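Local coordinates for protein putative thiosugar synthase (Amycolatopsis orientalis, PDB 4N6F) that probably takes part in 2-thiosugar biosynthesis as a TIM-barrel enzyme of the ThiG family and binds fructose 6-phosphate, at residues Leu38-Asp41 with Val42-Ala46; Ala200-Val203 with Ala204-Met207; Leu227-Ala230 with Ala231-Gln235; Gly240-Ser243 with Tyr244-Gly247. All blocks are in the same frame, centred on the assembly; numbering follows the deposited sequence.

Interaction 1. Residues Leu38-Asp41 with Val42-Ala46; sequences LVRD and VLNAA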
loop_
_atom_site.group_PDB
_atom_site.type_symbol
_atom_site.label_atom_id
_atom_site.label_comp_id
_atom_site.label_asym_id
_atom_site.label_seq_id
_atom_site.Cartn_x
_atom_site.Cartn_y
_atom_site.Cartn_z
ATOM N N LEU A 38 9.279 10.758 -20.933
ATOM C CA LEU A 38 8.925 10.675 -19.518
ATOM C C LEU A 38 7.411 10.780 -19.307
ATOM O O LEU A 38 6.825 9.988 -18.569
ATOM C CB LEU A 38 9.622 11.779 -18.711
ATOM C CG LEU A 38 9.232 11.885 -17.222
ATOM C CD1 LEU A 38 9.662 10.633 -16.465
ATOM C CD2 LEU A 38 9.808 13.130 -16.569
ATOM N N VAL A 39 6.793 11.776 -19.930
ATOM C CA VAL A 39 5.359 11.981 -19.783
ATOM C C VAL A 39 4.628 10.737 -20.272
ATOM O O VAL A 39 3.804 10.178 -19.556
ATOM C CB VAL A 39 4.875 13.237 -20.532
ATOM C CG1 VAL A 39 3.356 13.306 -20.560
ATOM C CG2 VAL A 39 5.423 14.492 -19.872
ATOM N N ARG A 40 4.965 10.299 -21.482
ATOM C CA ARG A 40 4.355 9.111 -22.082
ATOM C C ARG A 40 4.436 7.914 -21.138
ATOM O O ARG A 40 3.425 7.311 -20.800
ATOM C CB ARG A 40 5.051 8.787 -23.405
ATOM C CG ARG A 40 4.581 7.519 -24.113
ATOM C CD ARG A 40 5.635 7.067 -25.117
ATOM N NE ARG A 40 6.818 6.524 -24.439
ATOM C CZ ARG A 40 8.076 6.630 -24.867
ATOM N NH1 ARG A 40 9.056 6.093 -24.151
ATOM N NH2 ARG A 40 8.377 7.283 -25.984
ATOM N N ASP A 41 5.646 7.590 -20.696
ATOM C CA ASP A 41 5.864 6.366 -19.928
ATOM C C ASP A 41 5.159 6.409 -18.583
ATOM O O ASP A 41 4.595 5.421 -18.130
ATOM C CB ASP A 41 7.360 6.119 -19.719
ATOM C CG ASP A 41 8.088 5.742 -21.008
ATOM O OD1 ASP A 41 7.486 5.105 -21.913
ATOM O OD2 ASP A 41 9.287 6.080 -21.106
ATOM N N VAL A 42 5.193 7.575 -17.959
ATOM C CA VAL A 42 4.600 7.773 -16.646
ATOM C C VAL A 42 3.071 7.730 -16.728
ATOM O O VAL A 42 2.437 7.076 -15.909
ATOM C CB VAL A 42 5.133 9.082 -16.013
ATOM C CG1 VAL A 42 4.116 9.757 -15.127
ATOM C CG2 VAL A 42 6.420 8.809 -15.241
ATOM N N LEU A 43 2.482 8.409 -17.714
ATOM C CA LEU A 43 1.025 8.371 -17.865
ATOM C C LEU A 43 0.525 6.964 -18.221
ATOM O O LEU A 43 -0.510 6.538 -17.706
ATOM C CB LEU A 43 0.527 9.403 -18.879
ATOM C CG LEU A 43 0.636 10.878 -18.458
ATOM C CD1 LEU A 43 0.184 11.796 -19.588
ATOM C CD2 LEU A 43 -0.160 11.191 -17.203
ATOM N N ASN A 44 1.262 6.249 -19.074
ATOM C CA ASN A 44 0.934 4.851 -19.388
ATOM C C ASN A 44 1.037 3.949 -18.167
ATOM O O ASN A 44 0.080 3.271 -17.823
ATOM C CB ASN A 44 1.831 4.284 -20.507
ATOM C CG ASN A 44 1.378 4.703 -21.899
ATOM O OD1 ASN A 44 0.189 4.923 -22.145
ATOM N ND2 ASN A 44 2.327 4.797 -22.825
ATOM N N ALA A 45 2.194 3.947 -17.511
ATOM C CA ALA A 45 2.430 3.033 -16.384
ATOM C C ALA A 45 1.610 3.360 -15.123
ATOM O O ALA A 45 1.272 2.463 -14.362
ATOM C CB ALA A 45 3.907 2.980 -16.042
ATOM N N ALA A 46 1.305 4.635 -14.893
ATOM C CA ALA A 46 0.374 5.011 -13.821
ATOM C C ALA A 46 -1.094 4.624 -14.107
ATOM O O ALA A 46 -1.905 4.580 -13.185
ATOM C CB ALA A 46 0.470 6.502 -13.538
HETATM O O HOH W 1 4.897 3.847 -22.336
#
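Four consecutive i to i+4 backbone bonds join Leu-38-Asp-41 to Val-42-Ala-46, from Val-42 N to Leu-38 O (3.0 Å) through Ala-45 N to Asp-41 O (2.9 Å), so the two segments are successive turns of one alpha-helix. This is helix 36-46, which follows strand 26-28 of the TIM barrel. Two aliphatic pairs, each four residues apart, lie side by side with both members pointing the same way. Leu-38 CD1 rests 3.9 Å from Val-42 CG2, and Val-39 CG1 approaches Leu-43 CD1 to 3.6 Å. Val-42 and Leu-43 also pack on Val-28 of the strand, Leu-38 and Val-39 on Tyr-33, while Asp-41 and Ala-45 face helix 226-245. On another side Arg-40 bends at chi3 (71°), which brings the edge of the guanidinium round to Asp-41. The grip is side-on and converges on one oxygen: Asp-41 OD1 lies in the guanidinium plane, 3.0 Å from Arg-40 NE, which meets it from above the carboxylate plane, and 2.9 Å from Arg-40 NH1, which comes from the same face. Arg-40 NH2 makes a further salt bridge to Glu-72, a ligand of a bound calcium ion. A methionine in place of Arg-40 would probably leave the carboxylates of Asp-41 and Glu-72 without their shared positive partner and let the Asp-41 group turn more freely. One water links the turns, donating to Asp-41 OD1 at 2.9 Å and accepting from Asn-44 ND2 at 2.8 Å.

Interaction 2. Residues Ala200-Val203 with Ala204-Met207; sequences ARHV and AEAM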
loop_
_atom_site.group_PDB
_atom_site.type_symbol
_atom_site.label_atom_id
_atom_site.label_comp_id
_atom_site.label_asym_id
_atom_site.label_seq_id
_atom_site.Cartn_x
_atom_site.Cartn_y
_atom_site.Cartn_z
ATOM N N ALA A 200 4.658 4.139 -2.927
ATOM C CA ALA A 200 3.404 3.407 -3.056
ATOM C C ALA A 200 2.635 3.220 -1.743
ATOM O O ALA A 200 1.404 3.210 -1.750
ATOM C CB ALA A 200 3.661 2.052 -3.692
ATOM N N ARG A 201 3.343 3.055 -0.631
ATOM C CA ARG A 201 2.680 2.871 0.655
ATOM C C ARG A 201 1.879 4.100 1.085
ATOM O O ARG A 201 0.892 3.958 1.783
ATOM C CB ARG A 201 3.670 2.482 1.752
ATOM C CG ARG A 201 4.472 3.626 2.330
ATOM C CD ARG A 201 5.247 3.158 3.551
ATOM N NE ARG A 201 6.040 4.233 4.135
ATOM C CZ ARG A 201 7.316 4.490 3.846
ATOM N NH1 ARG A 201 7.933 5.501 4.452
ATOM N NH2 ARG A 201 7.986 3.750 2.963
ATOM N N HIS A 202 2.319 5.291 0.678
ATOM C CA HIS A 202 1.595 6.528 0.972
ATOM C C HIS A 202 0.278 6.590 0.185
ATOM O O HIS A 202 -0.738 7.072 0.692
ATOM C CB HIS A 202 2.441 7.757 0.632
ATOM C CG HIS A 202 3.698 7.893 1.440
ATOM N ND1 HIS A 202 3.827 7.410 2.726
ATOM C CD2 HIS A 202 4.869 8.501 1.152
ATOM C CE1 HIS A 202 5.034 7.698 3.183
ATOM N NE2 HIS A 202 5.687 8.361 2.247
ATOM N N VAL A 203 0.312 6.104 -1.054
ATOM C CA VAL A 203 -0.877 6.036 -1.887
ATOM C C VAL A 203 -1.884 5.083 -1.255
ATOM O O VAL A 203 -3.037 5.446 -1.081
ATOM C CB VAL A 203 -0.545 5.607 -3.329
ATOM C CG1 VAL A 203 -1.802 5.281 -4.123
ATOM C CG2 VAL A 203 0.243 6.694 -4.023
ATOM N N ALA A 204 -1.447 3.872 -0.901
ATOM C CA ALA A 204 -2.331 2.917 -0.217
ATOM C C ALA A 204 -2.939 3.538 1.036
ATOM O O ALA A 204 -4.133 3.381 1.290
ATOM C CB ALA A 204 -1.588 1.640 0.145
ATOM N N GLU A 205 -2.114 4.245 1.810
ATOM C CA GLU A 205 -2.583 4.924 3.009
ATOM C C GLU A 205 -3.675 5.962 2.695
ATOM O O GLU A 205 -4.701 5.999 3.361
ATOM C CB GLU A 205 -1.422 5.588 3.757
ATOM C CG GLU A 205 -1.837 6.185 5.098
ATOM C CD GLU A 205 -0.692 6.820 5.858
ATOM O OE1 GLU A 205 -0.949 7.353 6.961
ATOM O OE2 GLU A 205 0.461 6.801 5.364
ATOM N N ALA A 206 -3.454 6.795 1.683
ATOM C CA ALA A 206 -4.439 7.808 1.312
ATOM C C ALA A 206 -5.798 7.183 1.038
ATOM O O ALA A 206 -6.807 7.681 1.512
ATOM C CB ALA A 206 -3.987 8.586 0.095
ATOM N N MET A 207 -5.816 6.088 0.292
ATOM C CA MET A 207 -7.068 5.433 -0.062
ATOM C C MET A 207 -7.762 4.837 1.159
ATOM O O MET A 207 -9.002 4.838 1.237
ATOM C CB MET A 207 -6.833 4.344 -1.105
ATOM C CG MET A 207 -6.146 4.833 -2.371
ATOM S SD MET A 207 -6.991 6.192 -3.191
ATOM C CE MET A 207 -8.383 5.331 -3.890
#
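Glu-205 lays its CB against the carbonyl ends of the preceding turn, 3.5 Å from both Arg-201 O and His-202 O. Its chain is fully extended, with chi1 (-174°) and the torsions beyond it all near 180°, which carries the carboxylate back alongside the His-202 ring. Glu-205 OE2 stops 4.3 Å from His-202 ND1, obliquely placed and beyond hydrogen-bonding distance, so any influence on the imidazole would probably be electrostatic. Arg-201 does not pair with this carboxylate: 6.3 Å separates Arg-201 NE from Glu-205 OE2, and the guanidinium instead forms a salt bridge with Glu-208 of the second subunit. The side facing helix 226-245 and strand 213-216 is carried mainly by Val-203, Ala-206 and Met-207. Val-203 packs against Met-233, Ala-237 and Thr-214. Met-207, its CG swung beside the backbone N (chi1 -56°), brings CG to 3.4 Å from Val-203 O; bends further out take the chain on to Leu-241. Four i to i+4 bonds hold the two turns together, from Ala-204 N to Ala-200 O through Met-207 N to Val-203 O, the last being the longest at 3.2 Å. While that side packs on the barrel, Arg-201, Ala-204 and Glu-205 meet the second subunit: helix 200-208 is the crossover of the beta-alpha-beta unit between parallel strands 191-194 and 213-216 of the TIM barrel.

Interaction 3. Residues Leu227-Ala230 with Ala231-Gln235; sequences LLMA and AAMRQ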
loop_
_atom_site.group_PDB
_atom_site.type_symbol
_atom_site.label_atom_id
_atom_site.label_comp_id
_atom_site.label_asym_id
_atom_site.label_seq_id
_atom_site.Cartn_x
_atom_site.Cartn_y
_atom_site.Cartn_z
ATOM N N LEU A 227 9.169 4.670 -14.012
ATOM C CA LEU A 227 8.176 3.788 -14.618
ATOM C C LEU A 227 7.653 2.763 -13.639
ATOM O O LEU A 227 6.447 2.580 -13.531
ATOM C CB LEU A 227 8.749 3.065 -15.843
ATOM C CG LEU A 227 8.634 3.850 -17.142
ATOM C CD1 LEU A 227 9.167 5.268 -16.961
ATOM C CD2 LEU A 227 9.361 3.133 -18.272
ATOM N N LEU A 228 8.572 2.091 -12.954
ATOM C CA LEU A 228 8.231 1.106 -11.933
ATOM C C LEU A 228 7.447 1.711 -10.769
ATOM O O LEU A 228 6.563 1.053 -10.228
ATOM C CB LEU A 228 9.495 0.433 -11.370
ATOM C CG LEU A 228 9.901 -0.942 -11.894
ATOM C CD1 LEU A 228 9.901 -1.004 -13.414
ATOM C CD2 LEU A 228 11.279 -1.307 -11.353
ATOM N N MET A 229 7.799 2.930 -10.363
ATOM C CA MET A 229 7.106 3.591 -9.257
ATOM C C MET A 229 5.697 4.003 -9.677
ATOM O O MET A 229 4.764 3.854 -8.907
ATOM C CB MET A 229 7.872 4.811 -8.738
ATOM C CG MET A 229 7.188 5.525 -7.572
ATOM S SD MET A 229 6.927 4.474 -6.135
ATOM C CE MET A 229 8.485 4.654 -5.268
ATOM N N ALA A 230 5.558 4.512 -10.895
ATOM C CA ALA A 230 4.251 4.805 -11.461
ATOM C C ALA A 230 3.388 3.542 -11.465
ATOM O O ALA A 230 2.240 3.579 -11.007
ATOM C CB ALA A 230 4.385 5.366 -12.860
ATOM N N ALA A 231 3.962 2.424 -11.924
ATOM C CA ALA A 231 3.252 1.139 -11.938
ATOM C C ALA A 231 2.894 0.686 -10.534
ATOM O O ALA A 231 1.780 0.218 -10.290
ATOM C CB ALA A 231 4.071 0.058 -12.643
ATOM N N ALA A 232 3.845 0.824 -9.620
ATOM C CA ALA A 232 3.636 0.457 -8.232
ATOM C C ALA A 232 2.513 1.268 -7.593
ATOM O O ALA A 232 1.737 0.748 -6.803
ATOM C CB ALA A 232 4.918 0.656 -7.445
ATOM N N MET A 233 2.448 2.547 -7.928
ATOM C CA MET A 233 1.429 3.428 -7.386
ATOM C C MET A 233 0.021 3.111 -7.912
ATOM O O MET A 233 -0.947 3.188 -7.151
ATOM C CB MET A 233 1.811 4.879 -7.646
ATOM C CG MET A 233 2.862 5.344 -6.659
ATOM S SD MET A 233 3.346 7.039 -6.946
ATOM C CE MET A 233 4.318 7.309 -5.466
ATOM N N ARG A 234 -0.088 2.753 -9.194
ATOM C CA ARG A 234 -1.361 2.288 -9.749
ATOM C C ARG A 234 -1.876 1.117 -8.927
ATOM O O ARG A 234 -3.041 1.083 -8.522
ATOM C CB ARG A 234 -1.223 1.849 -11.214
ATOM C CG ARG A 234 -2.553 1.846 -11.954
ATOM C CD ARG A 234 -2.854 0.578 -12.732
ATOM N NE ARG A 234 -2.160 0.503 -14.010
ATOM C CZ ARG A 234 -2.733 0.371 -15.212
ATOM N NH1 ARG A 234 -4.054 0.319 -15.365
ATOM N NH2 ARG A 234 -1.959 0.300 -16.292
ATOM N N GLN A 235 -0.994 0.153 -8.684
ATOM C CA GLN A 235 -1.359 -1.053 -7.950
ATOM C C GLN A 235 -1.734 -0.727 -6.522
ATOM O O GLN A 235 -2.693 -1.276 -6.000
ATOM C CB GLN A 235 -0.204 -2.060 -7.956
ATOM C CG GLN A 235 0.104 -2.632 -9.331
ATOM C CD GLN A 235 -1.085 -3.350 -9.944
ATOM O OE1 GLN A 235 -1.334 -3.261 -11.147
ATOM N NE2 GLN A 235 -1.835 -4.051 -9.109
#
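Leu-227 accepts the first bond across the contact through its backbone oxygen, with Ala-231 N 3.0 Å away. Its side chain points away from the next turn and packs on Asp-41 of helix 36-46, close to the start of helix 226-245, the last and longest helix of the TIM barrel. Leu-228 O takes the N-H of Ala-232 at 2.8 Å, and the methyl of Ala-232 lies close to the same oxygen, CB to Leu-228 O 3.3 Å. The leucine side chain packs on Ser-246 of the second subunit, while Ala-232 meets Leu-242 of that subunit, so this flank belongs to the dimer interface. Met-229 supplies the main side-chain contact, and its backbone oxygen takes Met-233 N at 2.8 Å. Bent at chi2 (59°) and chi3 (87°), it places its sulfur beside Met-233, whose chain instead runs straight beyond CG. The two thioethers cross at a slant, bringing Met-233 CE to 3.9 Å from Met-229 SD and 4.0 Å from Met-229 CG. Both also touch Leu-220 of helix 218-221, and Met-233 reaches Ile-197 as well. Ala-230 has only a methyl to offer, which lets Ala-45 and Ala-46 of helix 36-46 come in beside it; its oxygen binds Arg-234 N at 3.1 Å. Nothing charged or polar links the side chains of the two turns. Cohesion here therefore probably rests on main-chain bonds and on dispersion between the sulfur of Met-229 and the methyl of Met-233, with small alanines permitting close helix neighbours.

Interaction 4. Residues Gly240-Ser243 with Tyr244-Gly247; sequences GLLS and YESG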
loop_
_atom_site.group_PDB
_atom_site.type_symbol
_atom_site.label_atom_id
_atom_site.label_comp_id
_atom_site.label_asym_id
_atom_site.label_seq_id
_atom_site.Cartn_x
_atom_site.Cartn_y
_atom_site.Cartn_z
ATOM N N GLY A 240 -5.400 -0.191 -2.059
ATOM C CA GLY A 240 -5.878 0.674 -0.991
ATOM C C GLY A 240 -7.378 0.869 -1.040
ATOM O O GLY A 240 -8.034 0.921 -0.008
ATOM N N LEU A 241 -7.905 1.005 -2.251
ATOM C CA LEU A 241 -9.334 1.143 -2.469
ATOM C C LEU A 241 -10.042 -0.124 -1.998
ATOM O O LEU A 241 -10.957 -0.058 -1.175
ATOM C CB LEU A 241 -9.618 1.413 -3.945
ATOM C CG LEU A 241 -11.085 1.556 -4.356
ATOM C CD1 LEU A 241 -11.665 2.851 -3.806
ATOM C CD2 LEU A 241 -11.231 1.499 -5.871
ATOM N N LEU A 242 -9.592 -1.278 -2.494
ATOM C CA LEU A 242 -10.206 -2.546 -2.123
ATOM C C LEU A 242 -10.158 -2.790 -0.632
ATOM O O LEU A 242 -11.119 -3.307 -0.061
ATOM C CB LEU A 242 -9.555 -3.715 -2.858
ATOM C CG LEU A 242 -9.811 -3.736 -4.362
ATOM C CD1 LEU A 242 -9.090 -4.918 -4.995
ATOM C CD2 LEU A 242 -11.306 -3.792 -4.644
ATOM N N SER A 243 -9.047 -2.399 -0.013
ATOM C CA SER A 243 -8.859 -2.531 1.419
ATOM C C SER A 243 -9.825 -1.612 2.167
ATOM O O SER A 243 -10.463 -2.029 3.134
ATOM C CB SER A 243 -7.395 -2.221 1.781
ATOM O OG SER A 243 -7.193 -2.081 3.169
ATOM N N TYR A 244 -9.931 -0.362 1.736
ATOM C CA TYR A 244 -10.917 0.548 2.326
ATOM C C TYR A 244 -12.322 -0.056 2.204
ATOM O O TYR A 244 -13.046 -0.138 3.176
ATOM C CB TYR A 244 -10.876 1.911 1.645
ATOM C CG TYR A 244 -11.846 2.929 2.209
ATOM C CD1 TYR A 244 -11.622 3.514 3.445
ATOM C CD2 TYR A 244 -12.964 3.321 1.497
ATOM C CE1 TYR A 244 -12.484 4.459 3.961
ATOM C CE2 TYR A 244 -13.844 4.274 2.005
ATOM C CZ TYR A 244 -13.593 4.844 3.230
ATOM O OH TYR A 244 -14.454 5.791 3.749
ATOM N N GLU A 245 -12.675 -0.503 1.009
ATOM C CA GLU A 245 -14.005 -1.065 0.758
ATOM C C GLU A 245 -14.269 -2.379 1.507
ATOM O O GLU A 245 -15.423 -2.741 1.716
ATOM C CB GLU A 245 -14.232 -1.244 -0.744
ATOM C CG GLU A 245 -14.303 0.079 -1.493
ATOM C CD GLU A 245 -14.735 -0.084 -2.942
ATOM O OE1 GLU A 245 -14.264 -1.034 -3.612
ATOM O OE2 GLU A 245 -15.546 0.744 -3.416
ATOM N N SER A 246 -13.207 -3.077 1.919
ATOM C CA SER A 246 -13.347 -4.347 2.640
ATOM C C SER A 246 -13.686 -4.126 4.104
ATOM O O SER A 246 -13.970 -5.092 4.815
ATOM C CB SER A 246 -12.059 -5.183 2.546
ATOM O OG SER A 246 -11.124 -4.824 3.562
ATOM N N GLY A 247 -13.673 -2.879 4.534
ATOM C CA GLY A 247 -13.814 -2.519 5.920
ATOM C C GLY A 247 -12.787 -3.003 6.910
ATOM O O GLY A 247 -13.053 -3.907 7.619
#
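Ser-246 holds its OG between the backbone nitrogen and the carbonyl carbon (chi1 86°), and this rotation returns the hydroxyl to the preceding turn, where OG donates to Ser-243 O at 2.9 Å. The hydroxyl meets that oxygen well off the carbonyl direction, at a C=O...OG angle of 124°. Ser-246 N adds two weak bonds, to Leu-242 O at 2.9 Å and to Ser-243 O at 3.2 Å, so Ser-243 O receives both backbone and side chain of one residue. Earlier bonds are regular: Glu-245 N to Leu-241 O measures 2.8 Å. The weak bonds of Ser-246 and the change to positive phi at Gly-247 (61°) come where helix 226-245, the last helix of the TIM barrel, runs out. An alanine in place of Ser-246 would remove the hydroxyl and is likely to leave Ser-243 O with only a weak donor from that residue near the C-terminal end of the helix. Glu-245 lies alongside Leu-241 and crosses Leu-242; its OE1 is 4.2 Å from both Leu-241 CG and Leu-242 CD2. Ser-243 OG bonds Glu-208 and, weakly, Ala-200 N of the second subunit, while Ser-246 packs on Met-229 of that subunit.

How the interactions relate
Along the chain the four contacts come in series: interaction 1 on helix 36-46, interaction 2 on helix 200-208, and interactions 3 and 4 on helix 226-245. That last helix lies between the other two. Interaction 3 touches interaction 1 with centres 10 Å apart, through Ala-46 against Arg-234, and interaction 2 with centres 12 Å apart, where Ala-200 meets the Met-229 sulfur. Interaction 4, with its centre 12 Å from that of interaction 2, meets Met-207 through Gly-240 and Tyr-244. Interactions 1 and 2 stay about 9 Å apart at their nearest atoms. The first and last helices of the TIM barrel thus adjoin, closing the ring, while interactions 2, 3 and 4 also contact the second subunit.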